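Local coordinates for protein RNA silencing suppressor p19 (Tomato bushy stunt virus, PDB 4J39) that suppresses RNA silencing in the host plant, binding siRNA duplexes as a homodimer and probably selecting them by length like a molecular caliper, at residues S16-E19 and W20-N24; G66-G70 and D71-Y75; M114-R117 and S118-L122. All blocks are in the same frame, centred on the assembly; numbering follows the deposited sequence. Where two conformers were deposited one is given.

Interaction 1. Residues S16-E19 and W20-N24; sequences SWTE and WRLHN. With SO4 (sulfate ion), chain D; nucleotides of chain B; nucleotides of chain C.
Trp17 and Arg21, one turn apart on the N-terminal helix 17-26, form the tightly packed part of the helical reading head that stacks on the end of the RNA duplex. The Trp17 indole is sandwiched. One face lies on the terminal base G19 of chain B, whose C6 sits 3.3 Å from Trp17 CE2; over the opposite face the Arg21 guanidinium stacks with planes 22° apart, a cation-pi contact in which CZ is 4.1 Å from the centre of the six-membered ring. A bend at chi3 (-59°) folds the arginine back over the indole, and a bent hydrogen bond from NH2 to Thr18 OG1 (2.9 Å), near the guanidinium plane, helps set its rotation. Trp20 lays its own indole over the other terminal base, C1 of chain C. Tryptophan suits both places because its wide, flat indole offers a large face for stacking. The exposed side is looser: Thr18 CG2 merely approaches Leu22 CD1 at 4.1 Å. Glu19 ties the helix to strand 46-53 through a salt bridge with Arg53. Ser16 caps the first turn, its OG accepting from Glu19 N and donating to a sulfate ion, probably from the crystallisation liquor. Trp20 NE1 donates to the 5'-phosphate oxygen OP2 of C1 of chain C, 2.9 Å away.

Interaction 2. Residues G66-G70 and D71-Y75; sequences GSWTG and DSVNY. With SO4 (sulfate ion), chain E.
Thr69 and Ser72 form a capping box at the start of helix 70-78, each side-chain oxygen accepting the other residue's backbone N-H. Ser72 can be followed outward. Its CB rests 3.6 Å from Thr69 OG1, and the first torsion (74°) sets OG between its own N and carbonyl carbon, turned back to the residues before the helix. There OG receives the N-H of Thr69 at 2.9 Å in a nearly straight bond (175°), and it is also hydrogen-bonded to the carbonyl oxygen of Pro7, so the hydroxyl ties the N-terminal arm to the helix start. In return Thr69 OG1 accepts from Ser72 N at 3.0 Å. Small hydroxyl residues suit both posts, since a short side chain reaches the backbone without crowding the turn. On the buried side Val73 CG2 packs against Trp68 CE3 at 3.5 Å, the two side chains running alongside one another; Trp68 in turn meets Trp41 edge-to-face and lies against helix 108-124. Gly70 N, first in the helix, hydrogen-bonds O3 of a sulfate ion, probably from the crystallisation liquor, at 2.6 Å. The helix dipole would probably help hold this anion, while the box satisfies the N-H groups of Thr69 and Ser72.

Interaction 3. Residues M114-R117 and S118-L122; sequences MAIR and SKQEL
Ser118 turns its hydroxyl back one helical turn onto Met114, within helix 108-124, the long C-terminal helix that packs on the p19 sheet and takes part in the dimer contact. With OG anti to its carbonyl carbon (chi1 -69°), the serine brings its hydroxyl to Met114 O at 2.8 Å, and the same oxygen accepts the helical N-H of Ser118 at 2.9 Å. The two donors come from opposite faces of the carbonyl plane, the hydroxyl standing 37° out of it. Serine suits this buried flank because its small polar tip is satisfied by its own helix. A different flank pairs Ile116 with Gln120, whose side chains cross at a slant: in one of the two conformers of Gln120, CG1 of the isoleucine meets amide OE1 at 3.6 Å. Lys119 points elsewhere, its extended chain carrying NZ to a salt bridge with Glu39 and a bond to Val64 O, so a buried charge has partners. At the dimer contact Arg117 packs on Glu121 of the second subunit, and Glu121 on Arg117 of that subunit. Within the helix these two are one turn apart, and Glu121 N donates to Arg117 O at 3.0 Å.

How the interactions relate
Along the chain the three contacts follow in series: 16-24 on the N-terminal helix, 66-75 at the loop leading into helix 70-78, and 114-122 on helix 108-124. Interaction 1 stands apart at the end of the RNA, its centre about 30 Å from that of interaction 2 and about 28 Å from that of interaction 3. Interactions 2 and 3 belong to the body of the protein, where the helices pack beside the four-stranded antiparallel sheet; their centres are about 14 Å apart and they touch, Trp68 CH2 lying 3.6 Å from Ala115 CB. Thus an outlying helix stacks on the duplex end while the body carries the dimer contact, consistent with a caliper that measures duplex length.

Interaction 1. Residues S16-E19 and W20-N24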
ATOM      1  N   SER A  16     -21.030  17.607  -1.255  1.00 36.86           N
ATOM      2  CA  SER A  16     -22.385  17.284  -1.662  1.00 36.52           C
ATOM      3  C   SER A  16     -22.295  16.924  -3.140  1.00 35.11           C
ATOM      4  O   SER A  16     -21.368  17.246  -3.893  1.00 31.14           O
ATOM      5  CB  SER A  16     -23.362  18.437  -1.493  1.00 37.38           C
ATOM      6  OG  SER A  16     -22.976  19.518  -2.360  1.00 34.51           O
ATOM      7  N   TRP A  17     -23.329  16.253  -3.604  1.00 35.68           N
ATOM      8  CA  TRP A  17     -23.360  15.987  -5.062  1.00 36.56           C
ATOM      9  C   TRP A  17     -23.307  17.242  -5.942  1.00 35.84           C
ATOM     10  O   TRP A  17     -22.581  17.290  -6.914  1.00 35.90           O
ATOM     11  CB  TRP A  17     -24.651  15.197  -5.324  1.00 37.77           C
ATOM     12  CG  TRP A  17     -24.684  14.681  -6.787  1.00 40.84           C
ATOM     13  CD1 TRP A  17     -23.632  14.456  -7.643  1.00 42.52           C
ATOM     14  CD2 TRP A  17     -25.882  14.273  -7.503  1.00 45.13           C
ATOM     15  NE1 TRP A  17     -24.106  13.973  -8.865  1.00 45.66           N
ATOM     16  CE2 TRP A  17     -25.472  13.843  -8.791  1.00 46.83           C
ATOM     17  CE3 TRP A  17     -27.241  14.265  -7.164  1.00 49.55           C
ATOM     18  CZ2 TRP A  17     -26.380  13.378  -9.767  1.00 51.57           C
ATOM     19  CZ3 TRP A  17     -28.177  13.768  -8.136  1.00 54.51           C
ATOM     20  CH2 TRP A  17     -27.726  13.357  -9.412  1.00 50.82           C
ATOM     21  N   THR A  18     -23.994  18.299  -5.541  1.00 36.61           N
ATOM     22  CA  THR A  18     -23.898  19.569  -6.248  1.00 36.55           C
ATOM     23  C   THR A  18     -22.507  20.183  -6.220  1.00 36.02           C
ATOM     24  O   THR A  18     -21.989  20.628  -7.247  1.00 35.71           O
ATOM     25  CB  THR A  18     -24.915  20.569  -5.736  1.00 38.50           C
ATOM     26  OG1 THR A  18     -26.260  20.031  -5.900  1.00 41.80           O
ATOM     27  CG2 THR A  18     -24.730  21.990  -6.385  1.00 38.01           C
ATOM     28  N   GLU A  19     -21.845  20.244  -5.048  1.00 36.23           N
ATOM     29  CA  GLU A  19     -20.463  20.796  -5.064  1.00 33.75           C
ATOM     30  C   GLU A  19     -19.530  20.021  -5.988  1.00 33.94           C
ATOM     31  O   GLU A  19     -18.651  20.548  -6.660  1.00 35.44           O
ATOM     32  CB  GLU A  19     -19.880  20.810  -3.628  1.00 30.96           C
ATOM     33  CG  GLU A  19     -18.505  21.543  -3.585  1.00 31.20           C
ATOM     34  CD  GLU A  19     -17.704  21.406  -2.246  1.00 35.10           C
ATOM     35  OE1 GLU A  19     -18.153  20.738  -1.308  1.00 32.46           O
ATOM     36  OE2 GLU A  19     -16.543  21.868  -2.242  1.00 31.70           O
ATOM     37  N   TRP A  20     -19.600  18.718  -5.906  1.00 35.59           N
ATOM     38  CA  TRP A  20     -18.821  17.830  -6.799  1.00 35.47           C
ATOM     39  C   TRP A  20     -19.060  18.127  -8.320  1.00 36.96           C
ATOM     40  O   TRP A  20     -18.109  18.216  -9.013  1.00 37.93           O
ATOM     41  CB  TRP A  20     -19.137  16.367  -6.439  1.00 37.21           C
ATOM     42  CG  TRP A  20     -18.300  15.389  -7.197  1.00 37.79           C
ATOM     43  CD1 TRP A  20     -17.053  14.920  -6.879  1.00 41.41           C
ATOM     44  CD2 TRP A  20     -18.669  14.751  -8.442  1.00 42.66           C
ATOM     45  NE1 TRP A  20     -16.609  14.016  -7.850  1.00 44.95           N
ATOM     46  CE2 TRP A  20     -17.594  13.894  -8.809  1.00 43.81           C
ATOM     47  CE3 TRP A  20     -19.827  14.780  -9.221  1.00 47.25           C
ATOM     48  CZ2 TRP A  20     -17.639  13.075  -9.943  1.00 51.30           C
ATOM     49  CZ3 TRP A  20     -19.892  13.942 -10.366  1.00 50.81           C
ATOM     50  CH2 TRP A  20     -18.796  13.120 -10.718  1.00 50.55           C
ATOM     51  N   ARG A  21     -20.300  18.278  -8.716  1.00 39.27           N
ATOM     52  CA  ARG A  21     -20.662  18.618 -10.115  1.00 41.76           C
ATOM     53  C   ARG A  21     -20.065  19.941 -10.494  1.00 40.96           C
ATOM     54  O   ARG A  21     -19.448  20.075 -11.561  1.00 41.70           O
ATOM     55  CB  ARG A  21     -22.181  18.610 -10.285  1.00 44.31           C
ATOM     56  CG  ARG A  21     -22.767  17.183 -10.293  1.00 47.94           C
ATOM     57  CD  ARG A  21     -24.320  17.146 -10.547  1.00 53.45           C
ATOM     58  NE  ARG A  21     -25.058  17.902  -9.532  1.00 59.96           N
ATOM     59  CZ  ARG A  21     -26.354  17.813  -9.247  1.00 63.51           C
ATOM     60  NH1 ARG A  21     -27.186  17.017  -9.944  1.00 66.97           N
ATOM     61  NH2 ARG A  21     -26.842  18.595  -8.296  1.00 62.90           N
ATOM     62  N   LEU A  22     -20.182  20.951  -9.591  1.00 39.85           N
ATOM     63  CA  LEU A  22     -19.632  22.249  -9.875  1.00 40.28           C
ATOM     64  C   LEU A  22     -18.137  22.196 -10.033  1.00 40.53           C
ATOM     65  O   LEU A  22     -17.587  22.820 -10.960  1.00 40.50           O
ATOM     66  CB  LEU A  22     -19.979  23.272  -8.754  1.00 40.57           C
ATOM     67  CG  LEU A  22     -21.413  23.734  -8.716  1.00 42.93           C
ATOM     68  CD1 LEU A  22     -21.625  24.488  -7.392  1.00 42.61           C
ATOM     69  CD2 LEU A  22     -21.640  24.578 -10.002  1.00 41.52           C
ATOM     70  N   HIS A  23     -17.453  21.392  -9.200  1.00 37.53           N
ATOM     71  CA  HIS A  23     -16.037  21.287  -9.301  1.00 38.05           C
ATOM     72  C   HIS A  23     -15.657  20.615 -10.648  1.00 41.44           C
ATOM     73  O   HIS A  23     -14.658  20.949 -11.249  1.00 41.54           O
ATOM     74  CB  HIS A  23     -15.438  20.474  -8.180  1.00 36.66           C
ATOM     75  CG  HIS A  23     -13.973  20.277  -8.298  1.00 38.56           C
ATOM     76  ND1 HIS A  23     -13.414  19.089  -8.721  1.00 40.89           N
ATOM     77  CD2 HIS A  23     -12.953  21.152  -8.191  1.00 35.63           C
ATOM     78  CE1 HIS A  23     -12.109  19.233  -8.721  1.00 32.24           C
ATOM     79  NE2 HIS A  23     -11.806  20.472  -8.396  1.00 39.58           N
ATOM     80  N   ASN A  24     -16.459  19.635 -11.010  1.00 43.94           N
ATOM     81  CA  ASN A  24     -16.230  18.878 -12.261  1.00 48.37           C
ATOM     82  C   ASN A  24     -16.315  19.798 -13.464  1.00 49.77           C
ATOM     83  O   ASN A  24     -15.423  19.754 -14.257  1.00 51.98           O
ATOM     84  CB  ASN A  24     -17.202  17.702 -12.392  1.00 48.57           C
ATOM     85  CG  ASN A  24     -16.746  16.486 -11.594  1.00 51.98           C
ATOM     86  OD1 ASN A  24     -15.615  16.443 -11.089  1.00 51.80           O
ATOM     87  ND2 ASN A  24     -17.612  15.508 -11.466  1.00 57.07           N
TER
HETATM   88  S   SO4 D 202     -26.099  21.103  -1.271  1.00 55.92           S
HETATM   89  O1  SO4 D 202     -26.672  19.740  -1.358  1.00 58.39           O
HETATM   90  O2  SO4 D 202     -24.909  21.171  -2.102  1.00 51.01           O
HETATM   91  O3  SO4 D 202     -27.014  22.155  -1.669  1.00 61.15           O
HETATM   92  O4  SO4 D 202     -25.730  21.162   0.137  1.00 61.49           O
ATOM     93  P     G B  19     -33.269   9.653  -9.402  1.00 73.33           P
ATOM     94  OP1   G B  19     -34.677  10.078  -9.605  1.00 74.40           O
ATOM     95  OP2   G B  19     -32.299   9.877 -10.502  1.00 68.02           O
ATOM     96  O5'   G B  19     -32.727  10.421  -8.097  1.00 72.21           O
ATOM     97  C5'   G B  19     -33.005  10.001  -6.763  1.00 70.47           C
ATOM     98  C4'   G B  19     -32.014  10.744  -5.888  1.00 70.72           C
ATOM     99  O4'   G B  19     -30.820   9.920  -5.761  1.00 69.42           O
ATOM    100  C3'   G B  19     -31.502  12.073  -6.461  1.00 68.95           C
ATOM    101  O3'   G B  19     -32.372  13.175  -6.241  1.00 68.79           O
ATOM    102  C2'   G B  19     -30.234  12.229  -5.656  1.00 67.85           C
ATOM    103  O2'   G B  19     -30.524  12.711  -4.381  1.00 67.71           O
ATOM    104  C1'   G B  19     -29.720  10.778  -5.590  1.00 66.39           C
ATOM    105  N9    G B  19     -28.700  10.584  -6.615  1.00 60.71           N
ATOM    106  C8    G B  19     -28.825  10.214  -7.936  1.00 57.97           C
ATOM    107  N7    G B  19     -27.679  10.209  -8.582  1.00 55.36           N
ATOM    108  C5    G B  19     -26.735  10.600  -7.595  1.00 53.10           C
ATOM    109  C6    G B  19     -25.331  10.749  -7.664  1.00 49.87           C
ATOM    110  O6    G B  19     -24.586  10.574  -8.632  1.00 50.64           O
ATOM    111  N1    G B  19     -24.780  11.181  -6.432  1.00 46.88           N
ATOM    112  C2    G B  19     -25.486  11.387  -5.274  1.00 49.73           C
ATOM    113  N2    G B  19     -24.787  11.779  -4.184  1.00 48.26           N
ATOM    114  N3    G B  19     -26.825  11.243  -5.181  1.00 54.49           N
ATOM    115  C4    G B  19     -27.361  10.838  -6.387  1.00 58.16           C
TER
ATOM    116  OP3   C C   1     -13.446  10.819  -5.659  0.55 41.37           O
ATOM    117  P     C C   1     -13.795  12.210  -6.046  0.55 40.35           P
ATOM    118  OP1   C C   1     -12.637  13.083  -5.728  0.55 26.66           O
ATOM    119  OP2   C C   1     -14.400  12.239  -7.445  0.55 40.16           O
ATOM    120  O5'   C C   1     -14.888  12.659  -4.971  0.55 42.25           O
ATOM    121  C5'   C C   1     -15.996  11.768  -4.703  0.55 43.31           C
ATOM    122  C4'   C C   1     -17.035  12.334  -3.743  0.55 40.15           C
ATOM    123  O4'   C C   1     -17.918  13.301  -4.383  0.55 39.92           O
ATOM    124  C3'   C C   1     -17.944  11.269  -3.226  0.55 41.80           C
ATOM    125  O3'   C C   1     -17.307  10.547  -2.174  0.55 46.98           O
ATOM    126  C2'   C C   1     -19.182  12.094  -2.824  0.55 40.45           C
ATOM    127  O2'   C C   1     -19.043  12.883  -1.629  0.55 38.30           O
ATOM    128  C1'   C C   1     -19.268  12.992  -4.037  0.55 40.50           C
ATOM    129  N1    C C   1     -19.967  12.375  -5.282  1.00 40.02           N
ATOM    130  C2    C C   1     -21.347  12.265  -5.309  1.00 44.65           C
ATOM    131  O2    C C   1     -21.974  12.655  -4.337  1.00 42.75           O
ATOM    132  N3    C C   1     -21.986  11.746  -6.432  1.00 43.47           N
ATOM    133  C4    C C   1     -21.245  11.332  -7.470  1.00 47.61           C
ATOM    134  N4    C C   1     -21.888  10.834  -8.558  1.00 41.94           N
ATOM    135  C5    C C   1     -19.820  11.428  -7.462  1.00 45.92           C
ATOM    136  C6    C C   1     -19.236  11.944  -6.344  1.00 43.52           C
TER

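Interaction 2. Residues G66-G70 and D71-Y75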
ATOM      1  N   GLY A  66      -2.339  15.527   9.568  1.00 29.45           N
ATOM      2  CA  GLY A  66      -2.778  15.584  11.001  1.00 30.45           C
ATOM      3  C   GLY A  66      -4.070  14.811  11.217  1.00 32.63           C
ATOM      4  O   GLY A  66      -4.588  14.802  12.318  1.00 31.70           O
ATOM      5  N   SER A  67      -4.603  14.131  10.197  1.00 29.26           N
ATOM      6  CA  SER A  67      -6.017  13.552  10.361  1.00 28.64           C
ATOM      7  C   SER A  67      -6.039  12.315  11.249  1.00 28.60           C
ATOM      8  O   SER A  67      -7.120  11.909  11.787  1.00 28.90           O
ATOM      9  CB  SER A  67      -6.633  13.285   8.988  1.00 29.74           C
ATOM     10  OG  SER A  67      -6.013  12.222   8.437  1.00 28.83           O
ATOM     11  N   TRP A  68      -4.905  11.692  11.472  1.00 28.26           N
ATOM     12  CA  TRP A  68      -4.704  10.602  12.383  1.00 28.74           C
ATOM     13  C   TRP A  68      -3.284  10.447  12.792  1.00 31.03           C
ATOM     14  O   TRP A  68      -2.385  10.842  12.064  1.00 29.78           O
ATOM     15  CB  TRP A  68      -5.308   9.256  11.832  1.00 28.99           C
ATOM     16  CG  TRP A  68      -4.658   8.774  10.556  1.00 28.61           C
ATOM     17  CD1 TRP A  68      -5.079   9.036   9.290  1.00 30.39           C
ATOM     18  CD2 TRP A  68      -3.471   8.033  10.465  1.00 27.69           C
ATOM     19  NE1 TRP A  68      -4.204   8.436   8.391  1.00 30.79           N
ATOM     20  CE2 TRP A  68      -3.186   7.838   9.069  1.00 31.31           C
ATOM     21  CE3 TRP A  68      -2.631   7.441  11.383  1.00 25.22           C
ATOM     22  CZ2 TRP A  68      -2.047   7.093   8.646  1.00 31.03           C
ATOM     23  CZ3 TRP A  68      -1.546   6.734  10.995  1.00 31.88           C
ATOM     24  CH2 TRP A  68      -1.261   6.553   9.624  1.00 27.34           C
ATOM     25  N   THR A  69      -3.048   9.841  13.967  1.00 30.31           N
ATOM     26  CA  THR A  69      -1.713   9.578  14.473  1.00 30.51           C
ATOM     27  C   THR A  69      -1.634   8.131  14.932  1.00 30.95           C
ATOM     28  O   THR A  69      -2.711   7.410  15.101  1.00 30.03           O
ATOM     29  CB  THR A  69      -1.404  10.552  15.622  1.00 31.63           C
ATOM     30  OG1 THR A  69      -2.319  10.173  16.673  1.00 32.03           O
ATOM     31  CG2 THR A  69      -1.543  12.020  15.300  1.00 32.68           C
ATOM     32  N   GLY A  70      -0.477   7.622  15.228  1.00 30.50           N
ATOM     33  CA  GLY A  70      -0.318   6.270  15.793  1.00 32.90           C
ATOM     34  C   GLY A  70      -1.153   6.160  17.099  1.00 31.63           C
ATOM     35  O   GLY A  70      -1.873   5.114  17.322  1.00 32.60           O
ATOM     36  N   ASP A  71      -1.081   7.221  17.889  1.00 34.30           N
ATOM     37  CA  ASP A  71      -1.865   7.238  19.145  1.00 35.40           C
ATOM     38  C   ASP A  71      -3.380   7.226  18.925  1.00 33.73           C
ATOM     39  O   ASP A  71      -4.127   6.456  19.598  1.00 37.06           O
ATOM     40  CB  ASP A  71      -1.498   8.396  20.025  1.00 36.66           C
ATOM     41  CG  ASP A  71      -0.077   8.260  20.674  1.00 38.34           C
ATOM     42  OD1 ASP A  71       0.300   9.290  21.280  1.00 48.51           O
ATOM     43  OD2 ASP A  71       0.561   7.192  20.623  1.00 43.28           O
ATOM     44  N   SER A  72      -3.899   8.096  18.050  1.00 32.29           N
ATOM     45  CA  SER A  72      -5.382   8.154  17.760  1.00 31.55           C
ATOM     46  C   SER A  72      -5.790   6.825  17.168  1.00 31.68           C
ATOM     47  O   SER A  72      -6.880   6.269  17.507  1.00 33.27           O
ATOM     48  CB  SER A  72      -5.813   9.322  16.911  1.00 33.13           C
ATOM     49  OG  SER A  72      -5.443   9.145  15.532  1.00 32.96           O
ATOM     50  N   VAL A  73      -4.967   6.186  16.308  1.00 32.19           N
ATOM     51  CA  VAL A  73      -5.336   4.918  15.748  1.00 31.39           C
ATOM     52  C   VAL A  73      -5.339   3.805  16.847  1.00 35.10           C
ATOM     53  O   VAL A  73      -6.278   2.935  16.914  1.00 33.78           O
ATOM     54  CB  VAL A  73      -4.470   4.477  14.513  1.00 32.75           C
ATOM     55  CG1 VAL A  73      -4.557   2.977  14.258  1.00 30.67           C
ATOM     56  CG2 VAL A  73      -4.783   5.456  13.374  1.00 29.38           C
ATOM     57  N   ASN A  74      -4.343   3.828  17.724  1.00 34.00           N
ATOM     58  CA  ASN A  74      -4.310   2.805  18.757  1.00 38.18           C
ATOM     59  C   ASN A  74      -5.491   2.969  19.761  1.00 37.43           C
ATOM     60  O   ASN A  74      -6.026   1.977  20.255  1.00 39.67           O
ATOM     61  CB  ASN A  74      -3.055   2.924  19.544  1.00 37.25           C
ATOM     62  CG  ASN A  74      -2.831   1.727  20.368  1.00 48.31           C
ATOM     63  OD1 ASN A  74      -2.630   0.615  19.843  1.00 54.37           O
ATOM     64  ND2 ASN A  74      -2.973   1.899  21.687  1.00 49.43           N
ATOM     65  N   TYR A  75      -5.844   4.189  20.086  1.00 38.73           N
ATOM     66  CA  TYR A  75      -6.945   4.403  21.020  1.00 38.50           C
ATOM     67  C   TYR A  75      -8.218   3.827  20.378  1.00 38.77           C
ATOM     68  O   TYR A  75      -8.999   2.992  20.982  1.00 41.39           O
ATOM     69  CB  TYR A  75      -7.077   5.857  21.344  1.00 39.72           C
ATOM     70  CG  TYR A  75      -8.220   5.981  22.301  1.00 42.08           C
ATOM     71  CD1 TYR A  75      -8.156   5.274  23.548  1.00 45.70           C
ATOM     72  CD2 TYR A  75      -9.390   6.676  21.959  1.00 42.01           C
ATOM     73  CE1 TYR A  75      -9.233   5.317  24.442  1.00 45.61           C
ATOM     74  CE2 TYR A  75     -10.466   6.757  22.880  1.00 45.97           C
ATOM     75  CZ  TYR A  75     -10.401   6.032  24.098  1.00 47.43           C
ATOM     76  OH  TYR A  75     -11.498   6.110  24.995  1.00 45.21           O
TER
HETATM   77  S   SO4 E 203       2.455   8.257  13.153  0.80 71.72           S
HETATM   78  O1  SO4 E 203       3.794   8.808  13.400  0.80 69.45           O
HETATM   79  O2  SO4 E 203       2.618   6.755  13.052  0.80 62.91           O
HETATM   80  O3  SO4 E 203       1.616   8.853  14.209  0.80 55.93           O
HETATM   81  O4  SO4 E 203       1.826   8.781  11.950  0.80 69.28           O

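Interaction 3. Residues M114-R117 and S118-L122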
ATOM      1  N   MET A 114       3.971   2.348   8.336  1.00 34.01           N
ATOM      2  CA  MET A 114       3.910   2.216   6.868  1.00 32.71           C
ATOM      3  C   MET A 114       2.752   3.022   6.273  1.00 32.85           C
ATOM      4  O   MET A 114       2.867   3.562   5.141  1.00 31.97           O
ATOM      5  CB  MET A 114       3.801   0.737   6.414  1.00 33.59           C
ATOM      6  CG  MET A 114       4.979  -0.155   6.782  1.00 35.78           C
ATOM      7  SD  MET A 114       6.561   0.590   6.135  1.00 37.20           S
ATOM      8  CE  MET A 114       6.195   1.124   4.540  1.00 38.66           C
ATOM      9  N   ALA A 115       1.630   3.100   6.969  1.00 32.15           N
ATOM     10  CA  ALA A 115       0.446   3.854   6.513  1.00 32.62           C
ATOM     11  C   ALA A 115       0.787   5.367   6.363  1.00 30.48           C
ATOM     12  O   ALA A 115       0.445   5.986   5.385  1.00 30.57           O
ATOM     13  CB  ALA A 115      -0.729   3.636   7.522  1.00 29.60           C
ATOM     14  N   ILE A 116       1.509   5.939   7.317  1.00 31.35           N
ATOM     15  CA  ILE A 116       1.750   7.354   7.272  1.00 30.19           C
ATOM     16  C   ILE A 116       2.767   7.731   6.135  1.00 28.77           C
ATOM     17  O   ILE A 116       2.571   8.729   5.489  1.00 31.53           O
ATOM     18  CB  ILE A 116       2.235   7.959   8.644  1.00 31.57           C
ATOM     19  CG1 ILE A 116       2.132   9.433   8.566  1.00 33.55           C
ATOM     20  CG2 ILE A 116       3.511   7.464   9.149  1.00 32.51           C
ATOM     21  CD1 ILE A 116       0.810   9.956   8.510  1.00 36.40           C
ATOM     22  N   ARG A 117       3.713   6.821   5.946  1.00 30.84           N
ATOM     23  CA  ARG A 117       4.765   6.944   4.897  1.00 34.24           C
ATOM     24  C   ARG A 117       4.033   6.826   3.523  1.00 33.42           C
ATOM     25  O   ARG A 117       4.212   7.653   2.601  1.00 36.38           O
ATOM     26  CB  ARG A 117       5.845   5.856   5.050  0.90 34.09           C
ATOM     27  CG  ARG A 117       6.758   5.944   6.263  0.90 41.26           C
ATOM     28  CD  ARG A 117       7.933   4.892   6.248  0.90 45.56           C
ATOM     29  NE  ARG A 117       8.855   4.892   7.406  0.90 51.51           N
ATOM     30  CZ  ARG A 117       8.543   5.312   8.671  0.90 58.27           C
ATOM     31  NH1 ARG A 117       7.321   5.799   9.053  0.90 58.74           N
ATOM     32  NH2 ARG A 117       9.462   5.201   9.611  0.90 57.79           N
ATOM     33  N   SER A 118       3.077   5.883   3.449  1.00 33.32           N
ATOM     34  CA  SER A 118       2.310   5.706   2.177  1.00 33.63           C
ATOM     35  C   SER A 118       1.494   6.913   1.802  1.00 31.18           C
ATOM     36  O   SER A 118       1.432   7.364   0.653  1.00 31.22           O
ATOM     37  CB  SER A 118       1.333   4.526   2.360  1.00 34.51           C
ATOM     38  OG  SER A 118       1.990   3.264   2.456  1.00 39.47           O
ATOM     39  N   LYS A 119       0.813   7.418   2.817  1.00 29.21           N
ATOM     40  CA  LYS A 119      -0.019   8.586   2.663  1.00 30.18           C
ATOM     41  C   LYS A 119       0.874   9.770   2.147  1.00 29.70           C
ATOM     42  O   LYS A 119       0.496  10.438   1.255  1.00 29.72           O
ATOM     43  CB  LYS A 119      -0.681   9.014   4.013  1.00 31.54           C
ATOM     44  CG  LYS A 119      -1.555  10.191   3.925  1.00 32.20           C
ATOM     45  CD  LYS A 119      -2.222  10.424   5.334  1.00 29.10           C
ATOM     46  CE  LYS A 119      -3.240  11.498   5.397  1.00 30.43           C
ATOM     47  NZ  LYS A 119      -3.995  11.446   6.744  1.00 26.78           N
ATOM     48  N   GLN A 120       1.893  10.049   2.878  1.00 32.90           N
ATOM     49  CA  GLN A 120       2.822  11.152   2.465  1.00 35.90           C
ATOM     50  C   GLN A 120       3.309  11.001   0.968  1.00 36.03           C
ATOM     51  O   GLN A 120       3.134  11.934   0.186  1.00 36.10           O
ATOM     52  CB  GLN A 120       4.066  11.100   3.372  0.50 36.45           C
ATOM     53  CG  GLN A 120       3.843  11.473   4.886  0.50 39.34           C
ATOM     54  CD  GLN A 120       4.927  10.986   5.906  0.50 41.55           C
ATOM     55  OE1 GLN A 120       4.801  11.257   7.081  0.50 41.92           O
ATOM     56  NE2 GLN A 120       5.981  10.304   5.448  0.50 44.12           N
ATOM     57  N   GLU A 121       3.706   9.808   0.571  1.00 38.00           N
ATOM     58  CA  GLU A 121       4.294   9.625  -0.783  1.00 38.57           C
ATOM     59  C   GLU A 121       3.236   9.740  -1.836  1.00 36.57           C
ATOM     60  O   GLU A 121       3.445  10.351  -2.894  1.00 34.83           O
ATOM     61  CB  GLU A 121       5.037   8.284  -0.832  1.00 41.94           C
ATOM     62  CG  GLU A 121       6.157   8.200   0.327  1.00 50.35           C
ATOM     63  CD  GLU A 121       7.691   8.221  -0.041  1.00 61.62           C
ATOM     64  OE1 GLU A 121       8.168   7.385  -0.873  1.00 65.19           O
ATOM     65  OE2 GLU A 121       8.388   9.058   0.595  1.00 60.14           O
ATOM     66  N   LEU A 122       2.023   9.215  -1.552  1.00 31.52           N
ATOM     67  CA  LEU A 122       0.948   9.359  -2.524  1.00 30.71           C
ATOM     68  C   LEU A 122       0.494  10.782  -2.772  1.00 32.37           C
ATOM     69  O   LEU A 122       0.267  11.242  -3.908  1.00 32.41           O
ATOM     70  CB  LEU A 122      -0.283   8.479  -2.064  1.00 29.31           C
ATOM     71  CG  LEU A 122      -1.402   8.430  -3.043  1.00 29.51           C
ATOM     72  CD1 LEU A 122      -1.013   8.015  -4.537  1.00 35.75           C
ATOM     73  CD2 LEU A 122      -2.591   7.483  -2.528  1.00 28.07           C
TER